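Local coordinates for protein SAM dependent methyltransferase (PDB 2IGT) that binds S-adenosylmethionine and probably transfers its methyl group to a substrate that has not been established, at residues Asp227-Asp232 / Glu260-Lys265; Gly175-His180 / Gln202-Trp207; Val298-Leu303 / Leu323-Glu328. One frame throughout, in Å; residues are numbered along the deposited sequence. Where two conformers were deposited one is given.

Contact 1: residues Asp227-Asp232 / Glu260-Lys265. With SAM (S-adenosylmethionine), chain D.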
loop_
_atom_site.group_PDB
_atom_site.type_symbol
_atom_site.label_atom_id
_atom_site.label_comp_id
_atom_site.label_asym_id
_atom_site.label_seq_id
_atom_site.Cartn_x
_atom_site.Cartn_y
_atom_site.Cartn_z
ATOM N N ASP A 227 5.579 -15.813 33.357
ATOM C CA ASP A 227 5.356 -15.315 34.711
ATOM C C ASP A 227 4.751 -13.924 34.686
ATOM O O ASP A 227 3.995 -13.546 35.599
ATOM C CB ASP A 227 6.667 -15.307 35.473
ATOM C CG ASP A 227 7.291 -16.695 35.547
ATOM O OD1 ASP A 227 6.680 -17.600 36.155
ATOM O OD2 ASP A 227 8.378 -16.889 34.966
ATOM N N ILE A 228 5.110 -13.146 33.666
ATOM C CA ILE A 228 4.525 -11.813 33.489
ATOM C C ILE A 228 4.151 -11.625 32.032
ATOM O O ILE A 228 4.935 -11.964 31.132
ATOM C CB ILE A 228 5.479 -10.653 33.980
ATOM C CG1 ILE A 228 5.759 -10.804 35.496
ATOM C CG2 ILE A 228 4.902 -9.237 33.572
ATOM C CD1 ILE A 228 6.765 -9.807 36.095
ATOM N N ILE A 229 2.947 -11.097 31.796
ATOM C CA ILE A 229 2.534 -10.779 30.443
ATOM C C ILE A 229 2.124 -9.321 30.404
ATOM O O ILE A 229 1.291 -8.892 31.212
ATOM C CB ILE A 229 1.346 -11.669 29.951
ATOM C CG1 ILE A 229 1.758 -13.142 29.901
ATOM C CG2 ILE A 229 0.853 -11.193 28.522
ATOM C CD1 ILE A 229 0.569 -14.105 29.642
ATOM N N LEU A 230 2.747 -8.570 29.502
ATOM C CA LEU A 230 2.333 -7.197 29.198
ATOM C C LEU A 230 1.733 -7.154 27.806
ATOM O O LEU A 230 2.254 -7.781 26.886
ATOM C CB LEU A 230 3.525 -6.240 29.240
ATOM C CG LEU A 230 4.554 -6.558 30.324
ATOM C CD1 LEU A 230 5.861 -5.788 30.044
ATOM C CD2 LEU A 230 3.997 -6.259 31.721
ATOM N N THR A 231 0.644 -6.414 27.648
ATOM C CA THR A 231 0.046 -6.283 26.317
ATOM C C THR A 231 -0.469 -4.876 26.115
ATOM O O THR A 231 -1.184 -4.326 26.975
ATOM C CB THR A 231 -1.012 -7.392 26.048
ATOM O OG1 THR A 231 -1.486 -7.304 24.691
ATOM C CG2 THR A 231 -2.202 -7.346 27.056
ATOM N N ASP A 232 -0.062 -4.286 24.989
ATOM C CA ASP A 232 -0.354 -2.877 24.694
ATOM C C ASP A 232 -1.073 -2.745 23.330
ATOM O O ASP A 232 -0.574 -2.073 22.428
ATOM C CB ASP A 232 0.959 -2.068 24.688
ATOM C CG ASP A 232 0.726 -0.577 24.467
ATOM O OD1 ASP A 232 -0.286 -0.050 24.975
ATOM O OD2 ASP A 232 1.539 0.048 23.737
ATOM N N GLU A 260 -4.513 -18.443 29.874
ATOM C CA GLU A 260 -4.102 -19.836 29.631
ATOM C C GLU A 260 -2.578 -20.016 29.502
ATOM O O GLU A 260 -2.079 -21.110 29.685
ATOM C CB GLU A 260 -4.839 -20.417 28.406
ATOM C CG GLU A 260 -6.339 -20.597 28.622
ATOM C CD GLU A 260 -6.636 -21.441 29.845
ATOM O OE1 GLU A 260 -6.262 -22.622 29.843
ATOM O OE2 GLU A 260 -7.213 -20.915 30.826
ATOM N N ILE A 261 -1.851 -18.944 29.226
ATOM C CA ILE A 261 -0.383 -19.011 29.159
ATOM C C ILE A 261 0.333 -18.314 30.340
ATOM O O ILE A 261 1.521 -18.022 30.261
ATOM C CB ILE A 261 0.198 -18.584 27.760
ATOM C CG1 ILE A 261 -0.199 -17.139 27.377
ATOM C CG2 ILE A 261 -0.281 -19.549 26.690
ATOM C CD1 ILE A 261 0.639 -16.527 26.243
ATOM N N LEU A 262 -0.400 -18.039 31.423
ATOM C CA LEU A 262 0.234 -17.640 32.691
ATOM C C LEU A 262 0.723 -18.851 33.458
ATOM O O LEU A 262 0.016 -19.858 33.575
ATOM C CB LEU A 262 -0.717 -16.815 33.572
ATOM C CG LEU A 262 -1.063 -15.408 33.059
ATOM C CD1 LEU A 262 -2.236 -14.841 33.875
ATOM C CD2 LEU A 262 0.159 -14.457 33.108
ATOM N N SER A 263 1.933 -18.754 33.994
ATOM C CA SER A 263 2.457 -19.794 34.863
ATOM C C SER A 263 1.647 -19.919 36.169
ATOM O O SER A 263 0.983 -18.974 36.575
ATOM C CB SER A 263 3.944 -19.537 35.169
ATOM O OG SER A 263 4.092 -18.393 36.016
ATOM N N PRO A 264 1.710 -21.085 36.837
ATOM C CA PRO A 264 1.102 -21.240 38.174
ATOM C C PRO A 264 1.602 -20.202 39.171
ATOM O O PRO A 264 0.834 -19.786 40.035
ATOM C CB PRO A 264 1.543 -22.652 38.605
ATOM C CG PRO A 264 1.660 -23.362 37.325
ATOM C CD PRO A 264 2.292 -22.351 36.373
ATOM N N LYS A 265 2.871 -19.799 39.058
ATOM C CA LYS A 265 3.457 -18.795 39.968
ATOM C C LYS A 265 3.527 -17.413 39.316
ATOM O O LYS A 265 4.413 -16.620 39.646
ATOM C CB LYS A 265 4.863 -19.226 40.434
ATOM C CG LYS A 265 4.897 -20.525 41.200
ATOM C CD LYS A 265 6.343 -20.941 41.521
ATOM C CE LYS A 265 6.409 -22.298 42.186
ATOM N NZ LYS A 265 5.989 -22.289 43.637
HETATM N N SAM D . -0.323 0.851 21.792
HETATM C CA SAM D . 0.085 2.218 21.366
HETATM C C SAM D . -1.080 2.878 20.606
HETATM O O SAM D . -2.129 2.270 20.325
HETATM O OXT SAM D . -0.996 4.068 20.276
HETATM C CB SAM D . 1.383 2.172 20.527
HETATM C CG SAM D . 1.248 1.774 19.038
HETATM S SD SAM D . 0.696 0.043 18.790
HETATM C CE SAM D . -0.351 -0.359 20.173
HETATM C "C5'" SAM D . 2.147 -0.834 19.430
HETATM C "C4'" SAM D . 2.707 -1.842 18.442
HETATM O "O4'" SAM D . 1.689 -2.744 18.043
HETATM C "C3'" SAM D . 3.224 -1.257 17.122
HETATM O "O3'" SAM D . 4.641 -1.311 17.113
HETATM C "C2'" SAM D . 2.612 -2.111 16.000
HETATM O "O2'" SAM D . 3.545 -2.545 15.029
HETATM C "C1'" SAM D . 2.095 -3.309 16.815
HETATM N N9 SAM D . 0.974 -4.052 16.245
HETATM C C8 SAM D . -0.153 -3.572 15.603
HETATM N N7 SAM D . -0.941 -4.616 15.281
HETATM C C5 SAM D . -0.342 -5.767 15.695
HETATM C C6 SAM D . -0.691 -7.118 15.586
HETATM N N6 SAM D . -1.826 -7.488 15.012
HETATM N N1 SAM D . 0.142 -8.082 16.148
HETATM C C2 SAM D . 1.322 -7.700 16.735
HETATM N N3 SAM D . 1.698 -6.365 16.818
HETATM C C4 SAM D . 0.872 -5.415 16.291
#
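Asp-227, just before strand 228-231, and Ser-263, in the loop after helix 247-260, have CA atoms 5.3 Å apart, the nearest pair across the segments. Only one of the two segments is a strand: 227-232 runs through the parallel part of the sheet of a Rossmann-like, SAM-dependent methyltransferase fold, whereas 260-265 leaves the helix at Ile-261 on its way to strand 268-273. The contact thus illustrates how the return loop of a strand-helix-strand crossover is held against the start of the strand before it. Its polar point is the hydroxyl OG of Ser-263, which donates to OD1 of Asp-227 at 2.7 Å, arriving from above the carboxylate plane, 35° out of it. Ser-263 reaches this oxygen because its OG is placed between the backbone N and the carbonyl carbon (chi1 70°). The buried carboxylate is held at both oxygens: Arg-153 forms a salt bridge with OD1, and the backbone N of Lys-156 is bonded to OD2. Such partners would be expected to favour the charged form. The same arginine also bonds the backbone O of Lys-265, tying strand start and loop together. Two residues along, at Ile-229, the contact becomes apolar. The end of Ile-229 does the touching, its CD1 lying 3.5 Å from CD2 of Leu-262 and 3.9 Å from CG1 of Ile-261, whose side chain it crosses at about a right angle. Helix 212-222 packs on Ile-261 from outside the contact. At the far, C-terminal end of the strand, Asp-232 belongs to the cofactor pocket. Thr-272 bonds its OD1, while its OD2 accepts a weak hydrogen bond of 2.8 Å from the amino N of S-adenosylmethionine.

Contact 2: residues Gly175-His180 / Gln202-Trp207; sequences GAEVTH and QAPIRW
OG1 of Thr-179 is gripped side-on by Arg-206, which in one of its two conformers brings two nitrogens to this one oxygen: NH2 at 3.0 Å and NE at 3.1 Å, with OG1 in the guanidinium plane. The two side chains lie alongside each other, and a bend at chi3 (74°) turns the guanidinium edge onto the hydroxyl. Beneath them, strands 177-180 and 205-207 run parallel, 14° apart, in a beta-alpha-beta unit connected by helix 185-198. Their ladder starts where Val-178 N bonds Pro-204 O at 2.8 Å; Arg-206 N then bonds Val-178 O, and His-180 N bonds Arg-206 O. On the face carrying Val-178, Ile-205, His-180 and Trp-207, an edge-to-face aromatic pair forms. The edge of Trp-207 is directed at the imidazole, putting CZ3 over the centre of the His-180 ring and 3.4 Å from its CG, with the planes at 59°. Helices 166-173 and 185-198 cover this face, through Leu-169 on Ile-205 and Ala-191 on Trp-207. The chemistry therefore differs between the faces: on one, two nitrogens on one oxygen probably restrain the threonine hydroxyl in that conformer, while on the other aromatic contact adds to the ladder between this chain's outermost strand and its neighbour.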
loop_
_atom_site.group_PDB
_atom_site.type_symbol
_atom_site.label_atom_id
_atom_site.label_comp_id
_atom_site.label_asym_id
_atom_site.label_seq_id
_atom_site.Cartn_x
_atom_site.Cartn_y
_atom_site.Cartn_z
ATOM N N GLY A 175 17.161 -9.199 34.487
ATOM C CA GLY A 175 17.428 -10.630 34.535
ATOM C C GLY A 175 16.339 -11.540 33.992
ATOM O O GLY A 175 16.428 -12.757 34.131
ATOM N N ALA A 176 15.323 -10.975 33.343
ATOM C CA ALA A 176 14.242 -11.798 32.796
ATOM C C ALA A 176 14.596 -12.440 31.453
ATOM O O ALA A 176 15.407 -11.918 30.690
ATOM C CB ALA A 176 12.964 -10.965 32.631
ATOM N N GLU A 177 13.950 -13.568 31.174
ATOM C CA GLU A 177 13.927 -14.153 29.834
ATOM C C GLU A 177 12.713 -13.561 29.112
ATOM O O GLU A 177 11.564 -13.812 29.494
ATOM C CB GLU A 177 13.870 -15.672 29.955
ATOM C CG GLU A 177 14.934 -16.168 30.957
ATOM C CD GLU A 177 14.984 -17.683 31.158
ATOM O OE1 GLU A 177 14.097 -18.402 30.636
ATOM O OE2 GLU A 177 15.926 -18.145 31.853
ATOM N N VAL A 178 12.984 -12.744 28.088
ATOM C CA VAL A 178 11.967 -11.888 27.459
ATOM C C VAL A 178 11.600 -12.429 26.078
ATOM O O VAL A 178 12.479 -12.835 25.299
ATOM C CB VAL A 178 12.465 -10.426 27.323
ATOM C CG1 VAL A 178 11.333 -9.492 26.742
ATOM C CG2 VAL A 178 12.918 -9.913 28.687
ATOM N N THR A 179 10.299 -12.487 25.811
ATOM C CA THR A 179 9.791 -12.707 24.462
ATOM C C THR A 179 9.035 -11.435 24.041
ATOM O O THR A 179 8.067 -11.000 24.711
ATOM C CB THR A 179 8.900 -13.964 24.405
ATOM O OG1 THR A 179 9.691 -15.102 24.779
ATOM C CG2 THR A 179 8.303 -14.170 22.974
ATOM N N HIS A 180 9.516 -10.814 22.968
ATOM C CA HIS A 180 8.962 -9.533 22.478
ATOM C C HIS A 180 8.231 -9.786 21.146
ATOM O O HIS A 180 8.806 -10.328 20.187
ATOM C CB HIS A 180 10.119 -8.525 22.339
ATOM C CG HIS A 180 9.746 -7.202 21.723
ATOM N ND1 HIS A 180 9.349 -7.060 20.405
ATOM C CD2 HIS A 180 9.804 -5.951 22.230
ATOM C CE1 HIS A 180 9.149 -5.777 20.142
ATOM N NE2 HIS A 180 9.426 -5.084 21.233
ATOM N N GLN A 202 23.573 -9.532 24.425
ATOM C CA GLN A 202 23.724 -10.903 24.888
ATOM C C GLN A 202 22.562 -11.392 25.753
ATOM O O GLN A 202 22.466 -12.589 26.015
ATOM C CB GLN A 202 25.079 -11.105 25.591
ATOM C CG GLN A 202 26.194 -11.665 24.680
ATOM C CD GLN A 202 26.373 -10.871 23.391
ATOM O OE1 GLN A 202 25.930 -11.298 22.323
ATOM N NE2 GLN A 202 27.006 -9.704 23.489
ATOM N N ALA A 203 21.679 -10.485 26.175
ATOM C CA ALA A 203 20.556 -10.851 27.077
ATOM C C ALA A 203 19.538 -11.765 26.382
ATOM O O ALA A 203 19.387 -11.693 25.158
ATOM C CB ALA A 203 19.870 -9.611 27.645
ATOM N N PRO A 204 18.853 -12.642 27.146
ATOM C CA PRO A 204 17.842 -13.534 26.537
ATOM C C PRO A 204 16.562 -12.771 26.140
ATOM O O PRO A 204 15.571 -12.723 26.896
ATOM C CB PRO A 204 17.586 -14.579 27.638
ATOM C CG PRO A 204 17.875 -13.828 28.918
ATOM C CD PRO A 204 19.022 -12.911 28.593
ATOM N N ILE A 205 16.603 -12.143 24.968
ATOM C CA ILE A 205 15.402 -11.538 24.381
ATOM C C ILE A 205 15.116 -12.256 23.063
ATOM O O ILE A 205 15.974 -12.304 22.165
ATOM C CB ILE A 205 15.563 -10.044 24.128
ATOM C CG1 ILE A 205 15.976 -9.325 25.421
ATOM C CG2 ILE A 205 14.232 -9.441 23.539
ATOM C CD1 ILE A 205 16.211 -7.834 25.224
ATOM N N ARG A 206 13.929 -12.833 22.957
ATOM C CA ARG A 206 13.499 -13.496 21.736
ATOM C C ARG A 206 12.553 -12.558 20.957
ATOM O O ARG A 206 11.498 -12.155 21.473
ATOM C CB ARG A 206 12.851 -14.849 22.088
ATOM C CG ARG A 206 11.952 -15.438 21.018
ATOM C CD ARG A 206 11.536 -16.867 21.370
ATOM N NE ARG A 206 10.531 -16.886 22.437
ATOM C CZ ARG A 206 9.682 -17.884 22.663
ATOM N NH1 ARG A 206 9.728 -18.984 21.913
ATOM N NH2 ARG A 206 8.805 -17.790 23.654
ATOM N N TRP A 207 12.954 -12.198 19.733
ATOM C CA TRP A 207 12.241 -11.197 18.923
ATOM C C TRP A 207 11.318 -11.929 17.988
ATOM O O TRP A 207 11.781 -12.734 17.166
ATOM C CB TRP A 207 13.225 -10.333 18.107
ATOM C CG TRP A 207 14.209 -9.565 18.948
ATOM C CD1 TRP A 207 15.529 -9.878 19.149
ATOM C CD2 TRP A 207 13.957 -8.374 19.710
ATOM N NE1 TRP A 207 16.110 -8.956 19.989
ATOM C CE2 TRP A 207 15.171 -8.019 20.343
ATOM C CE3 TRP A 207 12.828 -7.572 19.917
ATOM C CZ2 TRP A 207 15.289 -6.900 21.184
ATOM C CZ3 TRP A 207 12.941 -6.463 20.769
ATOM C CH2 TRP A 207 14.170 -6.133 21.381
#

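Contact 3: residues Val298-Leu303 / Leu323-Glu328. With ACY (acetic acid), chain H.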
loop_
_atom_site.group_PDB
_atom_site.type_symbol
_atom_site.label_atom_id
_atom_site.label_comp_id
_atom_site.label_asym_id
_atom_site.label_seq_id
_atom_site.Cartn_x
_atom_site.Cartn_y
_atom_site.Cartn_z
ATOM N N VAL A 298 -7.318 -7.080 40.811
ATOM C CA VAL A 298 -7.251 -6.321 39.578
ATOM C C VAL A 298 -7.314 -4.842 39.939
ATOM O O VAL A 298 -8.284 -4.373 40.582
ATOM C CB VAL A 298 -8.409 -6.708 38.581
ATOM C CG1 VAL A 298 -8.329 -5.853 37.307
ATOM C CG2 VAL A 298 -8.303 -8.193 38.227
ATOM N N ALA A 299 -6.271 -4.107 39.566
ATOM C CA ALA A 299 -6.239 -2.665 39.765
ATOM C C ALA A 299 -6.316 -2.031 38.385
ATOM O O ALA A 299 -5.564 -2.433 37.471
ATOM C CB ALA A 299 -4.933 -2.236 40.497
ATOM N N SER A 300 -7.202 -1.044 38.220
ATOM C CA SER A 300 -7.367 -0.394 36.912
ATOM C C SER A 300 -7.599 1.103 37.036
ATOM O O SER A 300 -8.047 1.576 38.083
ATOM C CB SER A 300 -8.553 -1.011 36.168
ATOM O OG SER A 300 -8.500 -2.428 36.235
ATOM N N GLY A 301 -7.353 1.832 35.947
ATOM C CA GLY A 301 -7.570 3.285 35.956
ATOM C C GLY A 301 -6.888 3.934 34.770
ATOM O O GLY A 301 -6.794 3.336 33.687
ATOM N N GLU A 302 -6.395 5.155 34.987
ATOM C CA GLU A 302 -5.723 5.919 33.944
ATOM C C GLU A 302 -4.268 6.118 34.354
ATOM O O GLU A 302 -3.957 6.200 35.544
ATOM C CB GLU A 302 -6.440 7.261 33.701
ATOM C CG GLU A 302 -7.819 7.028 33.088
ATOM C CD GLU A 302 -8.584 8.274 32.716
ATOM O OE1 GLU A 302 -8.015 9.392 32.764
ATOM O OE2 GLU A 302 -9.777 8.105 32.364
ATOM N N LEU A 303 -3.398 6.144 33.353
ATOM C CA LEU A 303 -1.983 6.514 33.494
ATOM C C LEU A 303 -1.833 7.953 32.984
ATOM O O LEU A 303 -2.185 8.242 31.842
ATOM C CB LEU A 303 -1.094 5.579 32.669
ATOM C CG LEU A 303 0.397 5.928 32.595
ATOM C CD1 LEU A 303 1.058 5.863 33.992
ATOM C CD2 LEU A 303 1.123 4.962 31.645
ATOM N N LEU A 323 -5.250 4.005 29.345
ATOM C CA LEU A 323 -5.910 3.181 30.364
ATOM C C LEU A 323 -5.005 2.031 30.726
ATOM O O LEU A 323 -4.065 1.675 29.984
ATOM C CB LEU A 323 -7.220 2.592 29.813
ATOM C CG LEU A 323 -8.113 3.529 28.996
ATOM C CD1 LEU A 323 -9.318 2.730 28.436
ATOM C CD2 LEU A 323 -8.587 4.727 29.853
ATOM N N PHE A 324 -5.259 1.462 31.893
ATOM C CA PHE A 324 -4.544 0.247 32.269
ATOM C C PHE A 324 -5.434 -0.601 33.149
ATOM O O PHE A 324 -6.342 -0.101 33.834
ATOM C CB PHE A 324 -3.234 0.546 33.003
ATOM C CG PHE A 324 -3.438 0.962 34.452
ATOM C CD1 PHE A 324 -3.755 2.282 34.765
ATOM C CD2 PHE A 324 -3.342 0.032 35.484
ATOM C CE1 PHE A 324 -3.983 2.680 36.092
ATOM C CE2 PHE A 324 -3.548 0.406 36.815
ATOM C CZ PHE A 324 -3.871 1.735 37.125
ATOM N N SER A 325 -5.149 -1.893 33.115
ATOM C CA SER A 325 -5.706 -2.829 34.057
ATOM C C SER A 325 -4.639 -3.893 34.334
ATOM O O SER A 325 -4.056 -4.443 33.403
ATOM C CB SER A 325 -6.964 -3.480 33.475
ATOM O OG SER A 325 -7.538 -4.324 34.459
ATOM N N ARG A 326 -4.399 -4.177 35.616
ATOM C CA ARG A 326 -3.357 -5.094 36.021
ATOM C C ARG A 326 -3.903 -6.127 37.012
ATOM O O ARG A 326 -4.434 -5.771 38.079
ATOM C CB ARG A 326 -2.203 -4.320 36.661
ATOM C CG ARG A 326 -1.070 -5.191 37.207
ATOM C CD ARG A 326 0.037 -4.278 37.705
ATOM N NE ARG A 326 -0.425 -3.601 38.910
ATOM C CZ ARG A 326 -0.082 -2.381 39.289
ATOM N NH1 ARG A 326 0.743 -1.642 38.550
ATOM N NH2 ARG A 326 -0.585 -1.901 40.417
ATOM N N TRP A 327 -3.781 -7.396 36.635
ATOM C CA TRP A 327 -4.053 -8.503 37.538
ATOM C C TRP A 327 -2.743 -8.925 38.213
ATOM O O TRP A 327 -1.704 -9.040 37.554
ATOM C CB TRP A 327 -4.687 -9.716 36.817
ATOM C CG TRP A 327 -4.824 -10.907 37.784
ATOM C CD1 TRP A 327 -5.861 -11.154 38.659
ATOM C CD2 TRP A 327 -3.847 -11.931 38.025
ATOM N NE1 TRP A 327 -5.600 -12.300 39.394
ATOM C CE2 TRP A 327 -4.365 -12.782 39.036
ATOM C CE3 TRP A 327 -2.581 -12.212 37.483
ATOM C CZ2 TRP A 327 -3.666 -13.900 39.503
ATOM C CZ3 TRP A 327 -1.884 -13.348 37.952
ATOM C CH2 TRP A 327 -2.428 -14.163 38.950
ATOM N N GLU A 328 -2.806 -9.164 39.523
ATOM C CA GLU A 328 -1.676 -9.690 40.281
ATOM C C GLU A 328 -2.223 -10.683 41.293
ATOM O O GLU A 328 -3.360 -10.499 41.786
ATOM C CB GLU A 328 -0.977 -8.583 41.072
ATOM C CG GLU A 328 -0.175 -7.577 40.258
ATOM C CD GLU A 328 0.434 -6.521 41.154
ATOM O OE1 GLU A 328 -0.271 -5.543 41.481
ATOM O OE2 GLU A 328 1.605 -6.666 41.547
HETATM C C ACY H . 1.914 1.088 40.919
HETATM O O ACY H . 2.622 0.491 40.085
HETATM O OXT ACY H . 0.795 0.677 41.314
HETATM C CH3 ACY H . 2.431 2.388 41.480
#
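Phe-324 packs its ring against the backbone of Ser-300 and Gly-301, the tight part of a contact that grows looser toward the guanidinium of Arg-326. With CG between the backbone N and the carbonyl carbon (chi1 77°), the ring swings back over the neighbouring strand. Gly-301 N sits 3.5 Å above its plane, toward the rim, and CA of Ser-300 makes a CH-pi contact 4.2 Å from the ring centroid. Since Gly-301 has no side chain, the ring can lie close against the backbone here. The strand pair itself is regular: Gly-301 and Phe-324, and likewise Ala-299 and Arg-326, are hydrogen-bonded pairs with two N-H...O bonds each. On the face bearing Val-298, Ser-300 and Ser-325, the two serine hydroxyls share a 2.8 Å hydrogen bond, OG to OG, across a non-hydrogen-bonded pair, and His-284 ND1 also bonds Ser-300 OG. Helix 280-290 covers this side. Next along, CG2 of Val-298 meets the edge of the Trp-327 indole at CD1, 3.9 Å away, while the indole NE1 bonds Gly-295 O.

On the same face as Phe-324, the guanidinium of the partly exposed Arg-326 approaches the opposite strand only loosely, near Ala-299 CB. Its NH2 and NH1 hold the two oxygens of an acetate, probably from the crystallisation liquor, with NH2 to OXT at 3.1 Å. NE forms a salt bridge to OE1 of Glu-328, the hydrogen bond within it being weak, and Trp-143 adds a cation-pi contact. Such paired strands, 170° apart and packed between helices, form the C-terminal antiparallel beta hairpin of a Rossmann-like methyltransferase sheet.

How the contacts relate
All three contacts draw on one mixed sheet, and they follow one another along the chain: contact 2 closes before contact 1 opens, and contact 1 before contact 3. Contact 2 occupies the edge formed by strand 205-208, contact 1 a central strand and the loop beside its start, and contact 3 the antiparallel hairpin beyond strand 268-273. Their centres step across the sheet accordingly, about 15 Å from contact 2 to contact 1, about 15 Å from contact 1 to contact 3, and about 25 Å between contacts 2 and 3. Only contact 1 includes a residue hydrogen-bonded, weakly, to S-adenosylmethionine; the side chain of His-180 in contact 2 lies about 7 Å from the cofactor, and that of Leu-323 in contact 3 about 11 Å.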